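Local coordinates for protein translation elongation factor 1A (Methanosarcina mazei, PDB 3WND) that binds cysteinyl-tRNA(Cys) in its GTP-bound form and probably acts as a translation elongation factor related to SelB and EF-Tu, at residues Y283-C287 with R351-A355; I195-H199 with R254-R258; I91-L96 with L133-L137; L81-A87 with L107-F112; K295-A299 with V325-K329. One frame throughout, in Å; residues are numbered along the deposited sequence.

Read together, the five contacts illustrate how chemistry varies with place in a three-domain factor. Contact 1 is wholly buried and apolar, in the interior of the C-terminal barrel. Contact 2, in the other barrel, is also buried but combines aliphatic packing with a salt bridge. Contacts 3 and 4, partly buried, belong to the nucleotide-binding domain and share strand 86-91, contact 4 holding its start and contact 3 the loop at its end; both rely on leucines, contact 4 adding a phenylalanine. Contact 5, at the far end of contact 1's barrel, is nearer the surface and held mainly by backbone bonds. Domain interfaces link contacts 1, 4 and 2: Arg351 bonds to Leu109, and Ile83 touches Arg254 and Asp198.

Contact 1: residues Y283-C287 with R351-A355; sequences YTLEC and RFLLA
Phe352 reaches across to Tyr283 and Leu285, and its side chain can be followed atom by atom. Its CG stands anti to the carbonyl carbon (chi1 -76°), which sends the ring toward strand 282-289. The CB already meets Leu285 CD1 at 3.8 Å, and CG touches the same methyl. Further out, Leu285 CD2 sits over the middle of one ring face, 3.7 Å from the centroid of the Phe352 ring and almost on its normal, a CH-pi contact; the two methyls of one leucine thus cover both the root and the face of the phenylalanine. At the far end CE1 comes within 3.7 Å of Tyr283 CD1, while CZ lies close to that atom and to Leu285 CD2. The two rings form an offset edge-to-face pair, the Phe352 edge toward the Tyr283 face, with planes at 61°. Beside them, Leu354 CD1 rests 4.0 Å from Cys287 SG. Leu304 and Tyr346 also pack on Phe352. The strand segments cross at 86° with their axes 9.3 Å apart, so they face each other without pairing, as expected of opposing walls around the hydrophobic interior of a closed antiparallel barrel like domain III of EF-Tu-type factors.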
# COMPACT_ATOMS: atom_id res chain seq x y z
N TYR A 283 -6.30 -19.75 8.16
CA TYR A 283 -6.50 -19.37 6.74
C TYR A 283 -6.31 -20.56 5.87
O TYR A 283 -5.41 -21.32 6.11
CB TYR A 283 -5.51 -18.26 6.28
CG TYR A 283 -5.42 -17.18 7.33
CD1 TYR A 283 -6.37 -16.15 7.38
CD2 TYR A 283 -4.48 -17.29 8.37
CE1 TYR A 283 -6.29 -15.22 8.40
CE2 TYR A 283 -4.34 -16.34 9.36
CZ TYR A 283 -5.30 -15.33 9.40
OH TYR A 283 -5.24 -14.38 10.41
N THR A 284 -7.12 -20.68 4.85
CA THR A 284 -6.82 -21.64 3.79
C THR A 284 -6.65 -20.85 2.50
O THR A 284 -7.61 -20.28 1.98
CB THR A 284 -8.02 -22.60 3.60
OG1 THR A 284 -8.36 -23.20 4.86
CG2 THR A 284 -7.73 -23.67 2.55
N LEU A 285 -5.41 -20.74 2.01
CA LEU A 285 -5.09 -19.90 0.81
C LEU A 285 -4.69 -20.67 -0.44
O LEU A 285 -3.81 -21.58 -0.36
CB LEU A 285 -3.93 -18.93 1.14
CG LEU A 285 -4.17 -18.06 2.39
CD1 LEU A 285 -2.97 -17.13 2.64
CD2 LEU A 285 -5.44 -17.18 2.27
N GLU A 286 -5.21 -20.24 -1.61
CA GLU A 286 -4.76 -20.72 -2.91
C GLU A 286 -3.60 -19.73 -3.24
O GLU A 286 -3.82 -18.54 -3.38
CB GLU A 286 -5.85 -20.57 -3.98
CG GLU A 286 -7.10 -21.44 -3.75
CD GLU A 286 -7.24 -22.54 -4.80
OE1 GLU A 286 -6.27 -22.77 -5.56
OE2 GLU A 286 -8.34 -23.14 -4.89
N CYS A 287 -2.39 -20.26 -3.33
CA CYS A 287 -1.17 -19.44 -3.36
C CYS A 287 -0.39 -19.71 -4.62
O CYS A 287 -0.41 -20.84 -5.19
CB CYS A 287 -0.25 -19.83 -2.18
SG CYS A 287 -0.95 -19.41 -0.57
N ARG A 351 -6.05 -9.52 -1.19
CA ARG A 351 -4.88 -10.33 -1.54
C ARG A 351 -4.02 -10.51 -0.26
O ARG A 351 -3.74 -9.55 0.48
CB ARG A 351 -4.05 -9.71 -2.70
CG ARG A 351 -2.89 -10.56 -3.08
CD ARG A 351 -2.01 -9.87 -4.12
NE ARG A 351 -2.81 -9.56 -5.28
CZ ARG A 351 -2.68 -10.03 -6.52
NH1 ARG A 351 -1.67 -10.77 -6.90
NH2 ARG A 351 -3.60 -9.68 -7.42
N PHE A 352 -3.64 -11.76 -0.01
CA PHE A 352 -2.70 -12.05 1.10
C PHE A 352 -1.28 -12.13 0.48
O PHE A 352 -1.07 -12.65 -0.60
CB PHE A 352 -2.98 -13.45 1.66
CG PHE A 352 -4.23 -13.53 2.54
CD1 PHE A 352 -4.09 -13.66 3.91
CD2 PHE A 352 -5.52 -13.53 1.97
CE1 PHE A 352 -5.23 -13.81 4.72
CE2 PHE A 352 -6.64 -13.58 2.78
CZ PHE A 352 -6.50 -13.79 4.17
N LEU A 353 -0.31 -11.63 1.22
CA LEU A 353 1.10 -11.83 0.89
C LEU A 353 1.74 -12.65 2.02
O LEU A 353 1.40 -12.50 3.19
CB LEU A 353 1.85 -10.54 0.87
CG LEU A 353 1.63 -9.64 -0.29
CD1 LEU A 353 2.65 -8.43 -0.21
CD2 LEU A 353 1.68 -10.32 -1.67
N LEU A 354 2.62 -13.58 1.65
CA LEU A 354 3.36 -14.34 2.66
C LEU A 354 4.85 -14.06 2.48
O LEU A 354 5.34 -13.99 1.34
CB LEU A 354 3.18 -15.84 2.35
CG LEU A 354 1.68 -16.26 2.47
CD1 LEU A 354 1.49 -17.73 2.06
CD2 LEU A 354 1.12 -16.00 3.88
N ALA A 355 5.52 -13.94 3.62
CA ALA A 355 6.94 -13.61 3.63
C ALA A 355 7.69 -14.56 4.54
O ALA A 355 7.07 -15.19 5.43
CB ALA A 355 7.16 -12.13 4.05

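Contact 2: residues I195-H199 with R254-R258; sequences IFIDH and RVGMR
Arg254 and Asp198 meet on the side of an antiparallel beta barrel that faces the nucleotide-binding domain; the barrel corresponds to domain II of SelB- and EF-Tu-like factors. The guanidinium approaches end-on and grips the carboxylate with two nitrogens: Arg254 NH1 donates to Asp198 OD1 at 2.8 Å, nearly straight at 171°, and Arg254 NH2 donates to Asp198 OD2 at 2.7 Å. With the two planes only 15° apart, this bidentate salt bridge is almost flat, and OD1 is met by NH1 on its syn lone pair. The Arg254 chain starts out away from its partner and bends at chi2 to bring its end back. Farther along the two strands, Ile195 CG2 and CG1 approach Val255 CG2 and Met257 CE; Ile195 was modelled in two conformers, so the details of this aliphatic patch are less certain.

In the next shell, Asp198 and His199 both lie opposite Leu211, forming a classic beta bulge where the chain turns a corner. The carbonyl oxygen of Asp198 accepts from Arg269 NE. Leu211 packs against both Asp198 and Arg254, and Ile83 CD1 of the nucleotide-binding domain touches the salt bridge from outside the barrel. His199 NE2 is bonded to Ser48 OG, which helps fix the turn of the imidazole. Its other nitrogen, His199 ND1, donates in the ring plane to Asp198 OD1 at 2.6 Å, on the anti side, giving that oxygen a second donor.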
# COMPACT_ATOMS: atom_id res chain seq x y z
N ILE A 195 -13.54 0.70 4.81
CA ILE A 195 -12.47 1.66 5.11
C ILE A 195 -11.39 0.90 5.85
O ILE A 195 -11.65 0.21 6.85
CB ILE A 195 -13.02 2.84 5.97
CG1 ILE A 195 -14.21 3.55 5.20
CG2 ILE A 195 -11.86 3.87 6.26
CD1 ILE A 195 -15.58 3.13 5.85
N PHE A 196 -10.14 1.03 5.39
CA PHE A 196 -8.99 0.41 6.12
C PHE A 196 -8.34 1.48 6.97
O PHE A 196 -8.15 2.57 6.54
CB PHE A 196 -7.91 -0.06 5.11
CG PHE A 196 -8.21 -1.36 4.39
CD1 PHE A 196 -9.44 -2.03 4.57
CD2 PHE A 196 -7.26 -1.89 3.53
CE1 PHE A 196 -9.71 -3.21 3.84
CE2 PHE A 196 -7.55 -3.07 2.83
CZ PHE A 196 -8.75 -3.69 2.98
N ILE A 197 -8.12 1.19 8.23
CA ILE A 197 -7.56 2.10 9.15
C ILE A 197 -6.06 1.97 9.30
O ILE A 197 -5.57 0.87 9.47
CB ILE A 197 -8.18 1.79 10.56
CG1 ILE A 197 -9.73 2.14 10.55
CG2 ILE A 197 -7.40 2.55 11.63
CD1 ILE A 197 -10.45 1.54 11.75
N ASP A 198 -5.32 3.08 9.13
CA ASP A 198 -3.87 2.94 9.25
C ASP A 198 -3.36 3.54 10.57
O ASP A 198 -2.22 3.22 11.01
CB ASP A 198 -3.07 3.51 8.03
CG ASP A 198 -3.54 4.83 7.58
OD1 ASP A 198 -3.36 5.83 8.29
OD2 ASP A 198 -4.04 4.90 6.46
N HIS A 199 -4.18 4.43 11.19
CA HIS A 199 -3.76 5.02 12.49
C HIS A 199 -5.04 5.26 13.27
O HIS A 199 -6.11 5.51 12.73
CB HIS A 199 -3.06 6.37 12.31
CG HIS A 199 -1.76 6.28 11.63
ND1 HIS A 199 -1.66 6.23 10.23
CD2 HIS A 199 -0.43 6.19 12.14
CE1 HIS A 199 -0.30 6.15 9.88
NE2 HIS A 199 0.44 6.16 11.06
N ARG A 254 -8.73 9.53 1.18
CA ARG A 254 -8.03 9.43 2.47
C ARG A 254 -8.83 10.27 3.50
O ARG A 254 -9.26 11.42 3.20
CB ARG A 254 -6.61 10.02 2.29
CG ARG A 254 -5.87 9.94 3.59
CD ARG A 254 -4.52 9.38 3.46
NE ARG A 254 -4.15 9.30 4.85
CZ ARG A 254 -4.01 8.15 5.46
NH1 ARG A 254 -3.70 8.12 6.73
NH2 ARG A 254 -4.02 7.00 4.71
N VAL A 255 -9.16 9.61 4.60
CA VAL A 255 -10.10 10.17 5.56
C VAL A 255 -9.51 10.14 6.98
O VAL A 255 -8.58 9.37 7.35
CB VAL A 255 -11.49 9.37 5.64
CG1 VAL A 255 -12.24 9.48 4.36
CG2 VAL A 255 -11.15 7.90 6.09
N GLY A 256 -10.05 11.09 7.72
CA GLY A 256 -9.96 11.01 9.18
C GLY A 256 -11.41 10.89 9.65
O GLY A 256 -12.30 11.58 9.10
N MET A 257 -11.68 9.99 10.56
CA MET A 257 -13.07 9.83 11.02
C MET A 257 -13.17 9.83 12.53
O MET A 257 -12.41 9.09 13.26
CB MET A 257 -13.70 8.50 10.52
CG MET A 257 -13.70 8.41 8.97
SD MET A 257 -14.37 6.78 8.51
CE MET A 257 -14.93 7.20 6.84
N ARG A 258 -14.16 10.59 13.01
CA ARG A 258 -14.49 10.56 14.45
C ARG A 258 -15.48 9.45 14.62
O ARG A 258 -16.54 9.43 13.94
CB ARG A 258 -15.09 11.91 14.86
CG ARG A 258 -14.61 12.38 16.20
CD ARG A 258 -14.80 13.89 16.32
NE ARG A 258 -16.13 14.28 16.81
CZ ARG A 258 -17.02 15.02 16.12
NH1 ARG A 258 -16.81 15.48 14.85
NH2 ARG A 258 -18.18 15.29 16.71

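Contact 3: residues I91-L96 with L133-L137; sequences IPPQGL and LKAKL
Two different first torsions bring Leu133 and Leu96 together. In Leu133, CG lies opposite the backbone N (chi1 179°), carrying the branch off the helix toward the loop; in Leu96, CG is anti to the carbonyl carbon (chi1 -58°), extending toward the helix. The two side chains slide past each other in opposite directions, with Leu96 CG 3.9 Å from Leu133 CD1. The methyls of Leu96 then part: CD1 rests on the aliphatic chain of Lys136, 3.7 Å from its CD, and CD2 lies 3.8 Å from Leu137 CD2. That same Leu137 methyl is met tip to tip by Ile91 CD1, at 3.7 Å, and so bridges the two ends of the loop. The other branch of Leu133, CD2, packs against the type II turn running from Pro92 to Gly95, near Pro92 O and Pro93 CA. Leu96 and Lys136 lie on the exposed rim, whereas Leu133 and Leu137 are buried. Pro92 also packs on Ser32, a residue of the GDP site, so the turn neighbours the nucleotide pocket. The loop connects strand 86-91 to helix 98-109, and helix 127-140 lies against it; strand 115-119 contributes Leu119 under Leu133 and Leu137, and Ile117 beside Ile91.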
# COMPACT_ATOMS: atom_id res chain seq x y z
N ILE A 91 14.96 4.35 -7.76
CA ILE A 91 16.19 3.59 -8.00
C ILE A 91 17.30 4.63 -8.26
O ILE A 91 17.27 5.30 -9.31
CB ILE A 91 16.02 2.63 -9.19
CG1 ILE A 91 14.77 1.72 -8.96
CG2 ILE A 91 17.30 1.84 -9.38
CD1 ILE A 91 14.42 0.79 -10.06
N PRO A 92 18.35 4.62 -7.44
CA PRO A 92 19.48 5.55 -7.64
C PRO A 92 20.50 4.97 -8.68
O PRO A 92 20.36 3.82 -9.10
CB PRO A 92 20.10 5.61 -6.25
CG PRO A 92 19.93 4.15 -5.72
CD PRO A 92 18.52 3.80 -6.18
N PRO A 93 21.49 5.78 -9.08
CA PRO A 93 22.40 5.27 -10.12
C PRO A 93 23.10 4.02 -9.55
O PRO A 93 23.43 3.94 -8.33
CB PRO A 93 23.32 6.53 -10.41
CG PRO A 93 22.39 7.68 -10.08
CD PRO A 93 21.73 7.23 -8.79
N GLN A 94 23.29 3.04 -10.41
CA GLN A 94 23.86 1.77 -10.05
C GLN A 94 23.11 1.13 -8.91
O GLN A 94 23.69 0.37 -8.10
CB GLN A 94 25.38 1.90 -9.67
CG GLN A 94 26.28 2.46 -10.79
CD GLN A 94 26.37 1.48 -12.00
OE1 GLN A 94 26.09 0.25 -11.87
NE2 GLN A 94 26.72 2.03 -13.19
N GLY A 95 21.79 1.34 -8.87
CA GLY A 95 20.98 0.96 -7.69
C GLY A 95 20.24 -0.39 -7.83
O GLY A 95 19.26 -0.63 -7.13
N LEU A 96 20.65 -1.23 -8.78
CA LEU A 96 20.09 -2.55 -8.91
C LEU A 96 20.60 -3.51 -7.88
O LEU A 96 21.40 -4.41 -8.23
CB LEU A 96 20.50 -3.09 -10.28
CG LEU A 96 19.99 -2.16 -11.41
CD1 LEU A 96 20.51 -2.71 -12.74
CD2 LEU A 96 18.47 -1.96 -11.40
N LEU A 133 20.99 2.37 -17.59
CA LEU A 133 20.16 1.86 -16.49
C LEU A 133 18.69 1.73 -16.99
O LEU A 133 18.04 0.75 -16.62
CB LEU A 133 20.24 2.83 -15.27
CG LEU A 133 19.45 2.53 -14.02
CD1 LEU A 133 19.73 1.13 -13.50
CD2 LEU A 133 19.65 3.62 -12.95
N LYS A 134 18.15 2.71 -17.77
CA LYS A 134 16.78 2.50 -18.35
C LYS A 134 16.67 1.22 -19.16
O LYS A 134 15.71 0.48 -19.00
CB LYS A 134 16.31 3.66 -19.23
CG LYS A 134 16.09 4.92 -18.43
CD LYS A 134 15.58 6.02 -19.22
CE LYS A 134 15.15 7.23 -18.42
NZ LYS A 134 14.76 8.33 -19.40
N ALA A 135 17.70 0.95 -19.99
CA ALA A 135 17.72 -0.29 -20.79
C ALA A 135 17.69 -1.52 -19.92
O ALA A 135 16.97 -2.55 -20.14
CB ALA A 135 18.98 -0.35 -21.69
N LYS A 136 18.53 -1.48 -18.93
CA LYS A 136 18.58 -2.57 -17.99
C LYS A 136 17.18 -2.80 -17.41
O LYS A 136 16.69 -3.96 -17.42
CB LYS A 136 19.60 -2.31 -16.90
CG LYS A 136 21.07 -2.46 -17.35
CD LYS A 136 21.92 -2.75 -16.11
CE LYS A 136 23.20 -1.94 -16.13
NZ LYS A 136 24.40 -2.65 -16.57
N LEU A 137 16.54 -1.74 -16.92
CA LEU A 137 15.30 -1.96 -16.24
C LEU A 137 14.22 -2.47 -17.17
O LEU A 137 13.34 -3.24 -16.72
CB LEU A 137 14.84 -0.63 -15.51
CG LEU A 137 15.72 -0.33 -14.32
CD1 LEU A 137 15.67 1.16 -13.96
CD2 LEU A 137 15.21 -1.16 -13.13

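Contact 4: residues L81-A87 with L107-F112; sequences LNISDIA and LDLLGF
Leu81 and Leu107 face each other near the ends of two helices, their CA atoms 8.3 Å apart. Beyond Leu81 the chain leaves helix 74-83 and passes through Ser84 and Asp85 into strand 86-91. Helix 98-109 finishes in a Schellman motif: Gly111 has positive phi, Gly111 N bonds back to Asp108 O, and Phe112 N bonds back to Leu107 O. This reversal delivers Phe112 to the helix-to-strand bend of the other segment. Its CG stands anti to the backbone N (chi1 -157°), and the ring enters the bend with its outer rim leading. Phe112 CE1 lies 3.5 Å from Leu81 O, which approaches in the ring plane and also accepts from Ser84 N. On the other side of the rim, Phe112 CE2 is 3.5 Å from Asp85 O, while CZ packs near Ser84 O. Phe112 CE2 is also 3.8 Å from Ala87 CB, and CE1 meets Leu81 CD2. Both segments belong to the P-loop GTPase (G) domain, where strand 86-91, helix 98-109 and strand 115-119 form a beta-alpha-beta unit and Phe112 falls in its return connection. An alanine in place of Phe112 is likely to open a gap inside the bend and leave Leu81 and Ala87 without their aromatic neighbour. Leu107 CD2 completes a triangle of methyls with Leu81 CD2 and Ala87 CB, 3.8 Å from each. Leu110 divides its methyls: CD1 lies 3.7 Å from Leu81 CD1, and CD2 lies close to Asn82 OD1. Asn82 turns its ND2 to Gly307 O in the neighbouring barrel.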
# COMPACT_ATOMS: atom_id res chain seq x y z
N LEU A 81 2.00 0.48 0.48
CA LEU A 81 1.41 -0.02 -0.75
C LEU A 81 -0.10 -0.25 -0.67
O LEU A 81 -0.80 0.05 -1.60
CB LEU A 81 2.10 -1.27 -1.30
CG LEU A 81 3.55 -0.97 -1.82
CD1 LEU A 81 4.31 -2.20 -2.23
CD2 LEU A 81 3.59 0.11 -2.98
N ASN A 82 -0.57 -0.89 0.40
CA ASN A 82 -1.99 -1.21 0.47
C ASN A 82 -2.88 -0.05 0.86
O ASN A 82 -4.10 -0.24 0.89
CB ASN A 82 -2.19 -2.42 1.48
CG ASN A 82 -1.94 -3.84 0.78
OD1 ASN A 82 -1.91 -3.92 -0.48
ND2 ASN A 82 -1.85 -4.95 1.58
N ILE A 83 -2.31 1.14 1.11
CA ILE A 83 -3.14 2.38 1.22
C ILE A 83 -3.03 3.27 0.03
O ILE A 83 -3.71 4.26 -0.06
CB ILE A 83 -2.82 3.16 2.55
CG1 ILE A 83 -1.51 3.86 2.49
CG2 ILE A 83 -3.08 2.28 3.78
CD1 ILE A 83 -1.20 4.56 3.87
N SER A 84 -2.15 2.89 -0.91
CA SER A 84 -1.91 3.72 -2.06
C SER A 84 -2.44 3.13 -3.34
O SER A 84 -2.68 1.89 -3.44
CB SER A 84 -0.39 3.98 -2.18
OG SER A 84 0.08 4.65 -1.03
N ASP A 85 -2.60 3.97 -4.37
CA ASP A 85 -2.99 3.44 -5.68
C ASP A 85 -1.90 3.55 -6.72
O ASP A 85 -2.04 2.93 -7.78
CB ASP A 85 -4.27 4.17 -6.20
CG ASP A 85 -5.52 3.75 -5.39
OD1 ASP A 85 -5.75 2.53 -5.14
OD2 ASP A 85 -6.24 4.63 -5.02
N ILE A 86 -0.87 4.36 -6.43
CA ILE A 86 0.22 4.58 -7.40
C ILE A 86 1.51 4.34 -6.62
O ILE A 86 1.60 4.81 -5.49
CB ILE A 86 0.26 6.07 -7.84
CG1 ILE A 86 -1.04 6.43 -8.60
CG2 ILE A 86 1.47 6.31 -8.76
CD1 ILE A 86 -1.22 7.93 -8.92
N ALA A 87 2.47 3.63 -7.26
CA ALA A 87 3.77 3.38 -6.60
C ALA A 87 4.82 4.11 -7.35
O ALA A 87 4.86 4.02 -8.57
CB ALA A 87 4.13 1.86 -6.54
N LEU A 107 5.94 -5.66 -5.61
CA LEU A 107 4.92 -5.00 -6.43
C LEU A 107 4.29 -6.03 -7.34
O LEU A 107 3.05 -5.97 -7.59
CB LEU A 107 5.61 -3.92 -7.26
CG LEU A 107 6.07 -2.67 -6.45
CD1 LEU A 107 7.04 -1.80 -7.31
CD2 LEU A 107 4.83 -1.84 -5.99
N ASP A 108 5.11 -6.93 -7.88
CA ASP A 108 4.57 -7.89 -8.86
C ASP A 108 3.70 -8.95 -8.20
O ASP A 108 2.62 -9.27 -8.71
CB ASP A 108 5.76 -8.50 -9.67
CG ASP A 108 5.29 -9.41 -10.73
OD1 ASP A 108 4.66 -8.97 -11.73
OD2 ASP A 108 5.71 -10.57 -10.61
N LEU A 109 4.09 -9.38 -6.97
CA LEU A 109 3.20 -10.31 -6.25
C LEU A 109 1.89 -9.65 -5.84
O LEU A 109 0.88 -10.31 -5.70
CB LEU A 109 3.90 -10.78 -4.99
CG LEU A 109 5.05 -11.74 -5.21
CD1 LEU A 109 5.69 -12.00 -3.82
CD2 LEU A 109 4.64 -13.05 -5.80
N LEU A 110 1.91 -8.31 -5.60
CA LEU A 110 0.68 -7.54 -5.28
C LEU A 110 -0.20 -7.29 -6.49
O LEU A 110 -1.30 -6.78 -6.39
CB LEU A 110 1.06 -6.23 -4.58
CG LEU A 110 1.49 -6.42 -3.10
CD1 LEU A 110 2.22 -5.20 -2.56
CD2 LEU A 110 0.19 -6.64 -2.31
N GLY A 111 0.34 -7.54 -7.67
CA GLY A 111 -0.43 -7.14 -8.93
C GLY A 111 -0.63 -5.65 -8.97
O GLY A 111 -1.64 -5.19 -9.45
N PHE A 112 0.41 -4.89 -8.58
CA PHE A 112 0.24 -3.49 -8.36
C PHE A 112 0.27 -2.89 -9.74
O PHE A 112 1.32 -2.84 -10.40
CB PHE A 112 1.38 -2.93 -7.50
CG PHE A 112 0.98 -1.66 -6.80
CD1 PHE A 112 0.53 -1.69 -5.48
CD2 PHE A 112 0.94 -0.46 -7.51
CE1 PHE A 112 0.09 -0.52 -4.90
CE2 PHE A 112 0.48 0.73 -6.91
CZ PHE A 112 0.09 0.69 -5.60

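Contact 5: residues K295-A299 with V325-K329; sequences KIEPA and VEEAK
Ile296 and Ala328 form an isolated antiparallel beta bridge, a hydrogen-bonded pair joining two loops at one end of the C-terminal barrel. One loop leads from strand 282-289 to strand 301-306, the other from strand 323-324 to strand 333-340. Ile296 N donates to Ala328 O at 2.9 Å, and Ala328 N returns the bond to Ile296 O at 2.8 Å. A CA-H...O contact from Glu327 CA to Ile296 O, 3.2 Å long, reinforces the pairing. On the buried side, Ile296 CB and Ala328 CB lie 4.2 Å apart, and Ile296 packs on Val315 of strand 309-320.

The side chains of Lys295 and Glu327 meet nearer the solvent. Both have CG lodged between the backbone N and the carbonyl carbon (chi1 70° and 57°), and their chains cross so that Lys295 NZ comes 3.4 Å from Glu327 OE1. At that length the salt bridge is loose, and Lys295 CE is equally near the same oxygen. Past the bridge Pro298 takes over: its CD lies 3.0 Å from Glu326 O, a snug fit of ring against carbonyl, while Pro298 CG faces Glu326 OE1 at 3.9 Å. Pro298 also leans on Ile318, and Val325 packs on Ile318 and Val320. A glycine at Pro298 would probably open a gap where the ring packs on Glu326 O and Ile318, and set the backbone there free to turn. Such a single beta bridge, backed by residues of strand 309-320, ties two inter-strand loops together at one end of the barrel, which probably corresponds to SelB domain III.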
# COMPACT_ATOMS: atom_id res chain seq x y z
N LYS A 295 11.73 -23.35 -1.02
CA LYS A 295 10.57 -24.22 -0.95
C LYS A 295 9.90 -24.11 0.42
O LYS A 295 10.57 -23.99 1.47
CB LYS A 295 10.96 -25.69 -1.25
CG LYS A 295 11.77 -26.38 -0.18
CD LYS A 295 12.40 -27.73 -0.70
CE LYS A 295 12.31 -28.78 0.37
NZ LYS A 295 13.29 -29.90 0.20
N ILE A 296 8.58 -24.12 0.40
CA ILE A 296 7.76 -24.03 1.61
C ILE A 296 7.46 -25.43 2.12
O ILE A 296 7.12 -26.32 1.31
CB ILE A 296 6.42 -23.27 1.32
CG1 ILE A 296 6.80 -21.86 0.83
CG2 ILE A 296 5.55 -23.19 2.60
CD1 ILE A 296 5.57 -21.03 0.54
N GLU A 297 7.58 -25.63 3.45
CA GLU A 297 7.46 -26.97 4.03
C GLU A 297 6.48 -26.87 5.17
O GLU A 297 6.33 -25.79 5.76
CB GLU A 297 8.81 -27.47 4.58
CG GLU A 297 9.71 -27.89 3.43
CD GLU A 297 11.07 -28.39 3.84
OE1 GLU A 297 11.30 -29.60 3.73
OE2 GLU A 297 11.90 -27.57 4.26
N PRO A 298 5.78 -28.00 5.45
CA PRO A 298 4.88 -28.04 6.64
C PRO A 298 5.66 -27.73 7.86
O PRO A 298 6.90 -27.99 7.91
CB PRO A 298 4.31 -29.50 6.70
CG PRO A 298 4.79 -30.16 5.46
CD PRO A 298 5.80 -29.26 4.70
N ALA A 299 4.92 -27.19 8.84
CA ALA A 299 5.38 -26.79 10.16
C ALA A 299 6.36 -25.65 10.18
O ALA A 299 6.88 -25.31 11.25
CB ALA A 299 5.93 -27.98 10.92
N VAL A 325 1.02 -32.78 0.13
CA VAL A 325 2.41 -32.90 -0.29
C VAL A 325 3.36 -32.42 0.79
O VAL A 325 2.97 -31.71 1.74
CB VAL A 325 2.67 -32.08 -1.54
CG1 VAL A 325 1.90 -32.67 -2.69
CG2 VAL A 325 2.24 -30.60 -1.35
N GLU A 326 4.62 -32.80 0.66
CA GLU A 326 5.59 -32.40 1.67
C GLU A 326 6.28 -31.06 1.43
O GLU A 326 7.07 -30.60 2.32
CB GLU A 326 6.64 -33.51 1.91
CG GLU A 326 6.10 -34.79 2.54
CD GLU A 326 5.13 -34.54 3.71
OE1 GLU A 326 5.58 -33.95 4.73
OE2 GLU A 326 3.91 -34.94 3.61
N GLU A 327 5.99 -30.40 0.28
CA GLU A 327 6.67 -29.13 -0.06
C GLU A 327 5.89 -28.41 -1.13
O GLU A 327 5.15 -29.03 -1.90
CB GLU A 327 8.13 -29.36 -0.56
CG GLU A 327 8.18 -30.28 -1.77
CD GLU A 327 9.54 -30.67 -2.20
OE1 GLU A 327 10.40 -30.98 -1.31
OE2 GLU A 327 9.70 -30.67 -3.45
N ALA A 328 6.10 -27.07 -1.19
CA ALA A 328 5.64 -26.32 -2.33
C ALA A 328 6.90 -25.66 -2.85
O ALA A 328 7.46 -24.83 -2.15
CB ALA A 328 4.59 -25.29 -1.91
N LYS A 329 7.31 -26.01 -4.08
CA LYS A 329 8.52 -25.49 -4.67
C LYS A 329 8.36 -24.01 -5.07
O LYS A 329 7.22 -23.56 -5.31
CB LYS A 329 8.93 -26.31 -5.95
CG LYS A 329 9.42 -27.75 -5.55
CD LYS A 329 10.04 -28.54 -6.70
CE LYS A 329 9.08 -28.76 -7.88
NZ LYS A 329 9.80 -29.16 -9.08